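Local atomic coordinates of Bd3459 (Bdellovibrio bacteriovorus, PDB entry 5CEC), a protein that probably cleaves peptidoglycan cross-links of prey as a predatory endopeptidase of the peptidase S13 family, and is bound by the ankyrin-repeat immunity protein Bd3460. Residues A[110-115]-A[144-149]; A[118-123]-A[233-238]; A[159-164]-A[252-257]. The protein carries 1 engineered substitution. One frame throughout, in Å; residues are numbered along the deposited sequence. Where two conformers were deposited one is given.

Interaction 1: residues A[110-115]-A[144-149]; sequences GSRDPL and NFLLAW. With SO4 (sulfate ion), chain E.
Asn144 engages the loop 110-115 through both its main chain and its amide, joining the loops that follow strands 104-109 and 135-141, parallel neighbours in the mixed sheet. Its backbone O accepts from Arg112 N at 2.8 Å, with the donor in the carbonyl plane but the N-H bent to 142°. Its OD1 takes Arg112 NH1 at 3.0 Å on a lone pair, a straighter bond (162°) that lies in the guanidinium plane; the guanidinium and amide planes stand 88° apart. A bend at chi3 brings the Arg112 tip round to this position, while its NE is bound by Asn262 OD1. On the other branch of the amide, Asn144 ND2 donates to a water that in turn donates to Gly110 O.

At Phe145 the two backbones press together, Gly110 CA lying 3.7 Å from Phe145 N, while the ring turns off to meet Phe116 edge-to-face. Leu146 follows, its CD1 3.8 Å from Arg112 CA; its two methyls also lie over one face of the guanidinium, CD2 being 3.8 Å from NH2. A second water donates to Leu146 O at 2.7 Å and to Asp113 O at 2.9 Å, beside the Asx turn in which Asp113 OD1 accepts from Leu115 N. Trp149 has left the loop 110-115 and packs on helix 118-130, where its NE1 donates to O3 of a sulfate, probably from the crystallisation liquor.

Both protons of that second water are thus spent on two peptide carbonyls, one from each loop. The guanidinium is gripped through two different nitrogens, which should fix its rotation with Leu146 under one face. Since both these acceptors are neutral amides, its charge is probably met here by dipoles.

Interaction 2: residues A[118-123]-A[233-238]; sequences RNMSYF and MVLMSA. With SO4 (sulfate ion), chain E.
Helix 118-123 and strand 233-236 run at 142° to each other, closer to antiparallel than to crossed, with their axes 11.0 Å apart at closest approach, a separation that side chains must bridge.

Leu235 is the central piece on the strand, its CG anti to the backbone N (chi1 -177°) and its two methyls divided between two helix residues one turn apart. CD2 meets Met120 CE tip to tip at 3.8 Å. The methionine begins with its CG anti to its own N and then bends at chi2 and chi3, which sets CE against the backbone as well, 3.8 Å from Met236 O and 3.9 Å from Ser237 CA. Leu235 CD1 goes instead to the ring of Phe123, 3.8 Å from CE2, the two side chains sliding past each other in opposite directions. Phe429 stacks on the same ring. Beyond Met236, Ser237 OG donates to Ala238 O and is also bonded to Phe90 N.

Arg118 and Tyr122 extend away from the strand into a buried setting that helix 188-200 helps to cover, Tyr190 making a cation-pi contact with the arginine. Arg118 NH1 bonds Tyr122 OH in the guanidinium plane at 3.1 Å, and O1 of the sulfate at 2.9 Å and 166°, with a weak third bond to O3; NE forms a salt bridge with Glu153.

Helix 118-130 links the parallel neighbours 104-109 and 135-141, a beta-alpha-beta crossover, and through this contact reaches over to strand 231-236 of the same mixed sheet.

Interaction 3: residues A[159-164]-A[252-257]; sequences GTTPKY and NNYIAD
Thr161 and Asp257 make the tightest link between helix 253-262 and the loop 159-164, which lies between strand 135-141 and helix 167-182. Thr161 OG1 donates to Asp257 OD2 at 2.7 Å, using the carboxylate's anti lone pair, the one directed away from OD1. The threonine is turned so that OG1 lies beside its own backbone N (chi1 -55°), which sends CG2 to the ring of Tyr254, 4.0 Å from CD1, the two side chains crossing at about a right angle. A water reinforces the same pairing, accepting from Thr161 N at 3.0 Å and donating to Asp257 OD2 at 2.7 Å. One carboxylate oxygen therefore holds both the hydroxyl and, indirectly, the backbone of Thr161.

In the first turn of the helix, Asn253 ND2 donates to Gly159 O at 2.9 Å in an almost straight bond (173°), which lies in the amide plane of the asparagine but arrives from above the plane of the glycine carbonyl.

Further out, each helix side chain is held by its second polar atom. Asn253 OD1 accepts from Lys73 NZ, and Asp257 OD1 from Ser290 OG. Asn252 is the N-cap of the helix, its OD1 accepting from Ile255 N at 2.9 Å and 167°, and its ND2 is bound by Gln250 OE1 and Ala151 O.

Lys73 belongs to a probable SxxK site with Ser70, and Ser251-Asn252-Asn253 is consistent with the SxN element of such penicillin-binding folds. Bonds at both ends fix the flip of the Asn253 amide, presenting its oxygen to the lysine. Donors from Thr161, the water and Ser290 would probably favour the carboxylate form of Asp257, with Asn253 O, close to OD2, working against this.

In the fold
Along the chain, interactions 1 and 2 interleave, as do 2 and 3, whereas interaction 1 is complete before interaction 3 begins. Interaction 1 joins the loops after the parallel strands 104-109 and 135-141, and interaction 2 packs helix 118-130 on strand 231-236 of that sheet. Their centres lie 10 Å apart, the two contacts share a sulfate, and Trp149 O probably bonds Arg118 N between them. Interaction 3 is centred 12 Å from interaction 1, touching it where Tyr254 and Ile255 pack on Pro114, Leu115 and Ala148, and 20 Å from interaction 2. The loops of interaction 1 thus connect the sheet region to the helix at whose start the probable SxN element lies.

Interaction 1: residues A[110-115]-A[144-149]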
loop_
_atom_site.group_PDB
_atom_site.type_symbol
_atom_site.label_atom_id
_atom_site.label_comp_id
_atom_site.label_asym_id
_atom_site.label_seq_id
_atom_site.Cartn_x
_atom_site.Cartn_y
_atom_site.Cartn_z
ATOM N N GLY A 110 4.852 -24.471 12.923
ATOM C CA GLY A 110 4.831 -23.135 12.362
ATOM C C GLY A 110 5.882 -22.191 12.914
ATOM O O GLY A 110 6.455 -22.422 13.972
ATOM N N SER A 111 6.117 -21.125 12.168
ATOM C CA SER A 111 7.036 -20.079 12.524
ATOM C C SER A 111 6.359 -18.714 12.742
ATOM O O SER A 111 7.050 -17.722 12.935
ATOM C CB SER A 111 8.090 -19.910 11.422
ATOM O OG SER A 111 7.467 -19.558 10.205
ATOM N N ARG A 112 5.030 -18.657 12.604
ATOM C CA ARG A 112 4.278 -17.395 12.583
ATOM C C ARG A 112 4.675 -16.485 11.425
ATOM O O ARG A 112 4.482 -15.278 11.449
ATOM C CB ARG A 112 4.356 -16.656 13.920
ATOM C CG ARG A 112 3.978 -17.529 15.104
ATOM C CD ARG A 112 3.658 -16.702 16.352
ATOM N NE ARG A 112 2.380 -16.005 16.217
ATOM C CZ ARG A 112 1.184 -16.541 16.427
ATOM N NH1 ARG A 112 1.058 -17.816 16.831
ATOM N NH2 ARG A 112 0.104 -15.785 16.232
ATOM N N ASP A 113 5.143 -17.104 10.335
ATOM C CA ASP A 113 5.398 -16.373 9.075
ATOM C C ASP A 113 4.116 -15.571 8.787
ATOM O O ASP A 113 3.040 -16.161 8.652
ATOM C CB ASP A 113 5.716 -17.402 7.971
ATOM C CG ASP A 113 5.993 -16.802 6.621
ATOM O OD1 ASP A 113 5.640 -15.641 6.336
ATOM O OD2 ASP A 113 6.593 -17.555 5.825
ATOM N N PRO A 114 4.244 -14.245 8.627
ATOM C CA PRO A 114 3.077 -13.361 8.435
ATOM C C PRO A 114 2.711 -13.121 6.993
ATOM O O PRO A 114 1.901 -12.249 6.704
ATOM C CB PRO A 114 3.536 -12.052 9.092
ATOM C CG PRO A 114 4.981 -12.022 8.771
ATOM C CD PRO A 114 5.461 -13.457 8.865
ATOM N N LEU A 115 3.302 -13.901 6.089
ATOM C CA LEU A 115 2.995 -13.821 4.663
ATOM C C LEU A 115 2.839 -15.205 4.076
ATOM O O LEU A 115 3.321 -15.484 2.987
ATOM C CB LEU A 115 4.066 -12.981 3.950
ATOM C CG LEU A 115 3.872 -12.627 2.484
ATOM C CD1 LEU A 115 2.446 -12.192 2.217
ATOM C CD2 LEU A 115 4.884 -11.589 2.016
ATOM N N ASN A 144 1.332 -22.133 15.610
ATOM C CA ASN A 144 2.144 -21.106 15.009
ATOM C C ASN A 144 2.110 -21.136 13.501
ATOM O O ASN A 144 2.774 -20.327 12.877
ATOM C CB ASN A 144 3.572 -21.204 15.531
ATOM C CG ASN A 144 3.649 -20.900 16.999
ATOM O OD1 ASN A 144 3.061 -19.922 17.456
ATOM N ND2 ASN A 144 4.396 -21.710 17.730
ATOM N N PHE A 145 1.337 -22.072 12.931
ATOM C CA PHE A 145 1.177 -22.125 11.482
ATOM C C PHE A 145 0.022 -21.216 11.101
ATOM O O PHE A 145 -1.147 -21.589 11.209
ATOM C CB PHE A 145 0.939 -23.546 10.982
ATOM C CG PHE A 145 0.737 -23.624 9.486
ATOM C CD1 PHE A 145 1.664 -23.053 8.620
ATOM C CD2 PHE A 145 -0.427 -24.194 8.952
ATOM C CE1 PHE A 145 1.462 -23.109 7.240
ATOM C CE2 PHE A 145 -0.624 -24.253 7.584
ATOM C CZ PHE A 145 0.304 -23.701 6.725
ATOM N N LEU A 146 0.370 -19.998 10.731
ATOM C CA LEU A 146 -0.598 -19.007 10.302
ATOM C C LEU A 146 -0.759 -19.130 8.810
ATOM O O LEU A 146 0.220 -19.114 8.067
ATOM C CB LEU A 146 -0.186 -17.609 10.689
ATOM C CG LEU A 146 0.219 -17.427 12.154
ATOM C CD1 LEU A 146 0.759 -16.016 12.382
ATOM C CD2 LEU A 146 -0.936 -17.754 13.103
ATOM N N LEU A 147 -1.984 -19.352 8.372
ATOM C CA LEU A 147 -2.310 -19.523 6.962
ATOM C C LEU A 147 -3.543 -18.704 6.660
ATOM O O LEU A 147 -4.623 -18.934 7.268
ATOM C CB LEU A 147 -2.570 -20.989 6.636
ATOM C CG LEU A 147 -2.986 -21.295 5.211
ATOM C CD1 LEU A 147 -1.843 -21.035 4.239
ATOM C CD2 LEU A 147 -3.448 -22.736 5.108
ATOM N N ALA A 148 -3.393 -17.735 5.758
ATOM C CA ALA A 148 -4.503 -16.882 5.297
ATOM C C ALA A 148 -4.366 -16.825 3.801
ATOM O O ALA A 148 -3.468 -16.174 3.276
ATOM C CB ALA A 148 -4.402 -15.487 5.874
ATOM N N TRP A 149 -5.266 -17.496 3.098
ATOM C CA TRP A 149 -5.098 -17.649 1.684
ATOM C C TRP A 149 -4.899 -16.331 0.949
ATOM O O TRP A 149 -4.000 -16.207 0.101
ATOM C CB TRP A 149 -6.283 -18.413 1.096
ATOM C CG TRP A 149 -6.036 -19.008 -0.219
ATOM C CD1 TRP A 149 -6.625 -18.668 -1.404
ATOM C CD2 TRP A 149 -5.144 -20.076 -0.514
ATOM N NE1 TRP A 149 -6.137 -19.457 -2.421
ATOM C CE2 TRP A 149 -5.241 -20.343 -1.901
ATOM C CE3 TRP A 149 -4.286 -20.863 0.251
ATOM C CZ2 TRP A 149 -4.488 -21.339 -2.531
ATOM C CZ3 TRP A 149 -3.554 -21.855 -0.381
ATOM C CH2 TRP A 149 -3.658 -22.086 -1.751
HETATM S S SO4 E . -8.558 -20.097 -5.922
HETATM O O1 SO4 E . -8.106 -18.930 -6.726
HETATM O O2 SO4 E . -10.032 -20.151 -5.846
HETATM O O3 SO4 E . -7.880 -20.191 -4.621
HETATM O O4 SO4 E . -8.150 -21.382 -6.603
HETATM O O HOH W 1 5.773 -23.870 16.253
HETATM O O HOH W 2 2.711 -18.980 9.147
#

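Interaction 2: residues A[118-123]-A[233-238]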
loop_
_atom_site.group_PDB
_atom_site.type_symbol
_atom_site.label_atom_id
_atom_site.label_comp_id
_atom_site.label_asym_id
_atom_site.label_seq_id
_atom_site.Cartn_x
_atom_site.Cartn_y
_atom_site.Cartn_z
ATOM N N ARG A 118 -1.754 -17.993 -0.199
ATOM C CA ARG A 118 -1.753 -18.638 -1.524
ATOM C C ARG A 118 -0.368 -18.887 -2.074
ATOM O O ARG A 118 -0.052 -20.014 -2.468
ATOM C CB ARG A 118 -2.552 -17.764 -2.529
ATOM C CG ARG A 118 -2.603 -18.353 -3.942
ATOM C CD ARG A 118 -2.901 -17.282 -4.985
ATOM N NE ARG A 118 -4.162 -16.601 -4.733
ATOM C CZ ARG A 118 -5.375 -17.063 -5.076
ATOM N NH1 ARG A 118 -5.536 -18.253 -5.639
ATOM N NH2 ARG A 118 -6.426 -16.309 -4.848
ATOM N N ASN A 119 0.433 -17.838 -2.180
ATOM C CA ASN A 119 1.660 -17.962 -2.981
ATOM C C ASN A 119 2.738 -18.779 -2.279
ATOM O O ASN A 119 3.415 -19.609 -2.921
ATOM C CB ASN A 119 2.143 -16.592 -3.416
ATOM C CG ASN A 119 1.216 -15.957 -4.406
ATOM O OD1 ASN A 119 0.687 -16.653 -5.246
ATOM N ND2 ASN A 119 0.982 -14.665 -4.303
ATOM N N MET A 120 2.901 -18.610 -0.963
ATOM C CA MET A 120 3.792 -19.506 -0.225
ATOM C C MET A 120 3.323 -20.966 -0.280
ATOM O O MET A 120 4.133 -21.888 -0.342
ATOM C CB MET A 120 4.026 -19.006 1.197
ATOM C CG MET A 120 5.092 -19.802 1.896
ATOM S SD MET A 120 6.693 -19.675 1.093
ATOM C CE MET A 120 7.807 -19.493 2.464
ATOM N N SER A 121 2.013 -21.163 -0.276
ATOM C CA SER A 121 1.437 -22.507 -0.355
ATOM C C SER A 121 1.759 -23.129 -1.705
ATOM O O SER A 121 2.144 -24.298 -1.769
ATOM C CB SER A 121 -0.080 -22.489 -0.134
ATOM O OG SER A 121 -0.387 -22.140 1.200
ATOM N N TYR A 122 1.605 -22.351 -2.777
ATOM C CA TYR A 122 1.981 -22.833 -4.101
ATOM C C TYR A 122 3.443 -23.230 -4.168
ATOM O O TYR A 122 3.789 -24.253 -4.746
ATOM C CB TYR A 122 1.713 -21.772 -5.173
ATOM C CG TYR A 122 0.259 -21.461 -5.514
ATOM C CD1 TYR A 122 -0.813 -22.216 -5.015
ATOM C CD2 TYR A 122 -0.027 -20.394 -6.342
ATOM C CE1 TYR A 122 -2.124 -21.912 -5.346
ATOM C CE2 TYR A 122 -1.325 -20.081 -6.678
ATOM C CZ TYR A 122 -2.365 -20.836 -6.193
ATOM O OH TYR A 122 -3.633 -20.496 -6.555
ATOM N N PHE A 123 4.304 -22.416 -3.580
ATOM C CA PHE A 123 5.731 -22.750 -3.528
ATOM C C PHE A 123 5.972 -24.013 -2.722
ATOM O O PHE A 123 6.735 -24.888 -3.145
ATOM C CB PHE A 123 6.538 -21.588 -2.978
ATOM C CG PHE A 123 8.023 -21.839 -2.962
ATOM C CD1 PHE A 123 8.764 -21.912 -4.150
ATOM C CD2 PHE A 123 8.677 -22.065 -1.776
ATOM C CE1 PHE A 123 10.123 -22.181 -4.130
ATOM C CE2 PHE A 123 10.043 -22.332 -1.758
ATOM C CZ PHE A 123 10.759 -22.399 -2.933
ATOM N N MET A 233 12.367 -30.988 7.674
ATOM C CA MET A 233 12.650 -30.167 6.532
ATOM C C MET A 233 12.277 -28.730 6.922
ATOM O O MET A 233 11.350 -28.515 7.726
ATOM C CB MET A 233 11.835 -30.668 5.331
ATOM C CG MET A 233 12.057 -32.144 4.999
ATOM S SD MET A 233 13.741 -32.492 4.498
ATOM C CE MET A 233 13.742 -31.710 2.883
ATOM N N VAL A 234 13.003 -27.755 6.387
ATOM C CA VAL A 234 12.720 -26.350 6.670
ATOM C C VAL A 234 12.365 -25.629 5.383
ATOM O O VAL A 234 13.004 -25.814 4.336
ATOM C CB VAL A 234 13.851 -25.626 7.450
ATOM C CG1 VAL A 234 15.116 -25.464 6.619
ATOM C CG2 VAL A 234 13.372 -24.269 7.946
ATOM N N LEU A 235 11.313 -24.819 5.480
ATOM C CA LEU A 235 10.867 -23.933 4.417
ATOM C C LEU A 235 11.025 -22.515 4.950
ATOM O O LEU A 235 10.177 -22.011 5.692
ATOM C CB LEU A 235 9.394 -24.200 4.082
ATOM C CG LEU A 235 8.827 -23.380 2.913
ATOM C CD1 LEU A 235 9.192 -24.032 1.587
ATOM C CD2 LEU A 235 7.315 -23.216 3.064
ATOM N N MET A 236 12.103 -21.849 4.578
ATOM C CA MET A 236 12.354 -20.505 5.077
ATOM C C MET A 236 11.606 -19.476 4.250
ATOM O O MET A 236 11.566 -19.552 3.025
ATOM C CB MET A 236 13.823 -20.169 5.054
ATOM C CG MET A 236 14.659 -21.090 5.898
ATOM S SD MET A 236 16.229 -20.364 6.360
ATOM C CE MET A 236 17.051 -20.377 4.774
ATOM N N SER A 237 11.007 -18.501 4.924
ATOM C CA SER A 237 10.477 -17.345 4.221
ATOM C C SER A 237 11.579 -16.566 3.542
ATOM O O SER A 237 12.769 -16.730 3.859
ATOM C CB SER A 237 9.734 -16.403 5.168
ATOM O OG SER A 237 10.629 -15.702 6.013
ATOM N N ALA A 238 11.193 -15.677 2.639
ATOM C CA ALA A 238 12.026 -14.547 2.220
ATOM C C ALA A 238 12.476 -13.788 3.479
ATOM O O ALA A 238 11.805 -13.834 4.528
ATOM C CB ALA A 238 11.242 -13.626 1.259
HETATM S S SO4 E . -8.558 -20.097 -5.922
HETATM O O1 SO4 E . -8.106 -18.930 -6.726
HETATM O O2 SO4 E . -10.032 -20.151 -5.846
HETATM O O3 SO4 E . -7.880 -20.191 -4.621
HETATM O O4 SO4 E . -8.150 -21.382 -6.603
#

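Interaction 3: residues A[159-164]-A[252-257]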
loop_
_atom_site.group_PDB
_atom_site.type_symbol
_atom_site.label_atom_id
_atom_site.label_comp_id
_atom_site.label_asym_id
_atom_site.label_seq_id
_atom_site.Cartn_x
_atom_site.Cartn_y
_atom_site.Cartn_z
ATOM N N GLY A 159 -8.383 -4.688 4.833
ATOM C CA GLY A 159 -9.458 -5.107 5.717
ATOM C C GLY A 159 -9.058 -5.204 7.159
ATOM O O GLY A 159 -7.921 -4.907 7.543
ATOM N N THR A 160 -10.022 -5.612 7.975
ATOM C CA THR A 160 -9.792 -5.851 9.392
ATOM C C THR A 160 -9.183 -7.242 9.476
ATOM O O THR A 160 -9.819 -8.220 9.126
ATOM C CB THR A 160 -11.105 -5.784 10.193
ATOM O OG1 THR A 160 -11.608 -4.449 10.107
ATOM C CG2 THR A 160 -10.858 -6.153 11.640
ATOM N N THR A 161 -7.955 -7.316 9.959
ATOM C CA THR A 161 -7.247 -8.580 10.064
ATOM C C THR A 161 -7.944 -9.447 11.111
ATOM O O THR A 161 -8.168 -8.994 12.244
ATOM C CB THR A 161 -5.791 -8.334 10.459
ATOM O OG1 THR A 161 -5.218 -7.417 9.506
ATOM C CG2 THR A 161 -5.005 -9.599 10.521
ATOM N N PRO A 162 -8.257 -10.704 10.761
ATOM C CA PRO A 162 -8.885 -11.543 11.756
ATOM C C PRO A 162 -8.007 -11.680 12.982
ATOM O O PRO A 162 -6.811 -11.933 12.874
ATOM C CB PRO A 162 -9.085 -12.868 11.036
ATOM C CG PRO A 162 -9.111 -12.521 9.606
ATOM C CD PRO A 162 -8.184 -11.368 9.449
ATOM N N LYS A 163 -8.599 -11.463 14.142
ATOM C CA LYS A 163 -7.917 -11.574 15.416
ATOM C C LYS A 163 -8.569 -12.751 16.159
ATOM O O LYS A 163 -9.714 -12.660 16.603
ATOM C CB LYS A 163 -8.027 -10.257 16.184
ATOM C CG LYS A 163 -7.225 -10.233 17.477
ATOM C CD LYS A 163 -7.061 -8.813 18.013
ATOM C CE LYS A 163 -6.348 -8.781 19.358
ATOM N NZ LYS A 163 -5.139 -9.665 19.399
ATOM N N TYR A 164 -7.844 -13.860 16.262
ATOM C CA TYR A 164 -8.372 -15.085 16.863
ATOM C C TYR A 164 -8.151 -15.049 18.370
ATOM O O TYR A 164 -7.017 -15.043 18.864
ATOM C CB TYR A 164 -7.699 -16.307 16.267
ATOM C CG TYR A 164 -7.850 -16.371 14.755
ATOM C CD1 TYR A 164 -9.098 -16.497 14.152
ATOM C CD2 TYR A 164 -6.745 -16.302 13.931
ATOM C CE1 TYR A 164 -9.237 -16.538 12.765
ATOM C CE2 TYR A 164 -6.867 -16.340 12.557
ATOM C CZ TYR A 164 -8.106 -16.467 11.967
ATOM O OH TYR A 164 -8.234 -16.529 10.592
ATOM N N ASN A 252 -0.260 -3.421 3.536
ATOM C CA ASN A 252 -0.908 -4.692 3.829
ATOM C C ASN A 252 -1.224 -4.831 5.329
ATOM O O ASN A 252 -0.315 -5.042 6.141
ATOM C CB ASN A 252 -0.020 -5.858 3.354
ATOM C CG ASN A 252 -0.709 -7.166 3.461
ATOM O OD1 ASN A 252 -1.290 -7.481 4.510
ATOM N ND2 ASN A 252 -0.676 -7.930 2.389
ATOM N N ASN A 253 -2.507 -4.741 5.670
ATOM C CA ASN A 253 -2.930 -4.827 7.073
ATOM C C ASN A 253 -2.631 -6.190 7.691
ATOM O O ASN A 253 -2.287 -6.259 8.879
ATOM C CB ASN A 253 -4.407 -4.534 7.198
ATOM C CG ASN A 253 -4.740 -3.099 6.926
ATOM O OD1 ASN A 253 -3.887 -2.234 6.750
ATOM N ND2 ASN A 253 -6.033 -2.839 6.881
ATOM N N TYR A 254 -2.819 -7.257 6.917
ATOM C CA TYR A 254 -2.610 -8.603 7.440
ATOM C C TYR A 254 -1.189 -8.798 7.915
ATOM O O TYR A 254 -0.947 -9.319 9.047
ATOM C CB TYR A 254 -2.975 -9.696 6.391
ATOM C CG TYR A 254 -2.688 -11.093 6.856
ATOM C CD1 TYR A 254 -3.622 -11.838 7.573
ATOM C CD2 TYR A 254 -1.444 -11.682 6.627
ATOM C CE1 TYR A 254 -3.347 -13.110 8.022
ATOM C CE2 TYR A 254 -1.178 -12.967 7.070
ATOM C CZ TYR A 254 -2.114 -13.686 7.770
ATOM O OH TYR A 254 -1.837 -14.930 8.248
ATOM N N ILE A 255 -0.239 -8.389 7.072
ATOM C CA ILE A 255 1.162 -8.549 7.455
ATOM C C ILE A 255 1.461 -7.703 8.703
ATOM O O ILE A 255 2.111 -8.164 9.651
ATOM C CB ILE A 255 2.149 -8.200 6.325
ATOM C CG1 ILE A 255 1.896 -9.059 5.074
ATOM C CG2 ILE A 255 3.597 -8.355 6.763
ATOM C CD1 ILE A 255 2.679 -8.620 3.851
ATOM N N ALA A 256 1.010 -6.451 8.674
ATOM C CA ALA A 256 1.361 -5.522 9.761
ATOM C C ALA A 256 0.765 -6.003 11.088
ATOM O O ALA A 256 1.442 -5.959 12.131
ATOM C CB ALA A 256 0.861 -4.126 9.438
ATOM N N ASP A 257 -0.505 -6.386 11.072
ATOM C CA ASP A 257 -1.175 -6.788 12.306
ATOM C C ASP A 257 -0.559 -8.069 12.861
ATOM O O ASP A 257 -0.363 -8.197 14.060
ATOM C CB ASP A 257 -2.696 -6.915 12.103
ATOM C CG ASP A 257 -3.361 -5.581 11.931
ATOM O OD1 ASP A 257 -2.947 -4.623 12.628
ATOM O OD2 ASP A 257 -4.326 -5.492 11.156
HETATM O O HOH W 3 -6.909 -4.830 11.216
#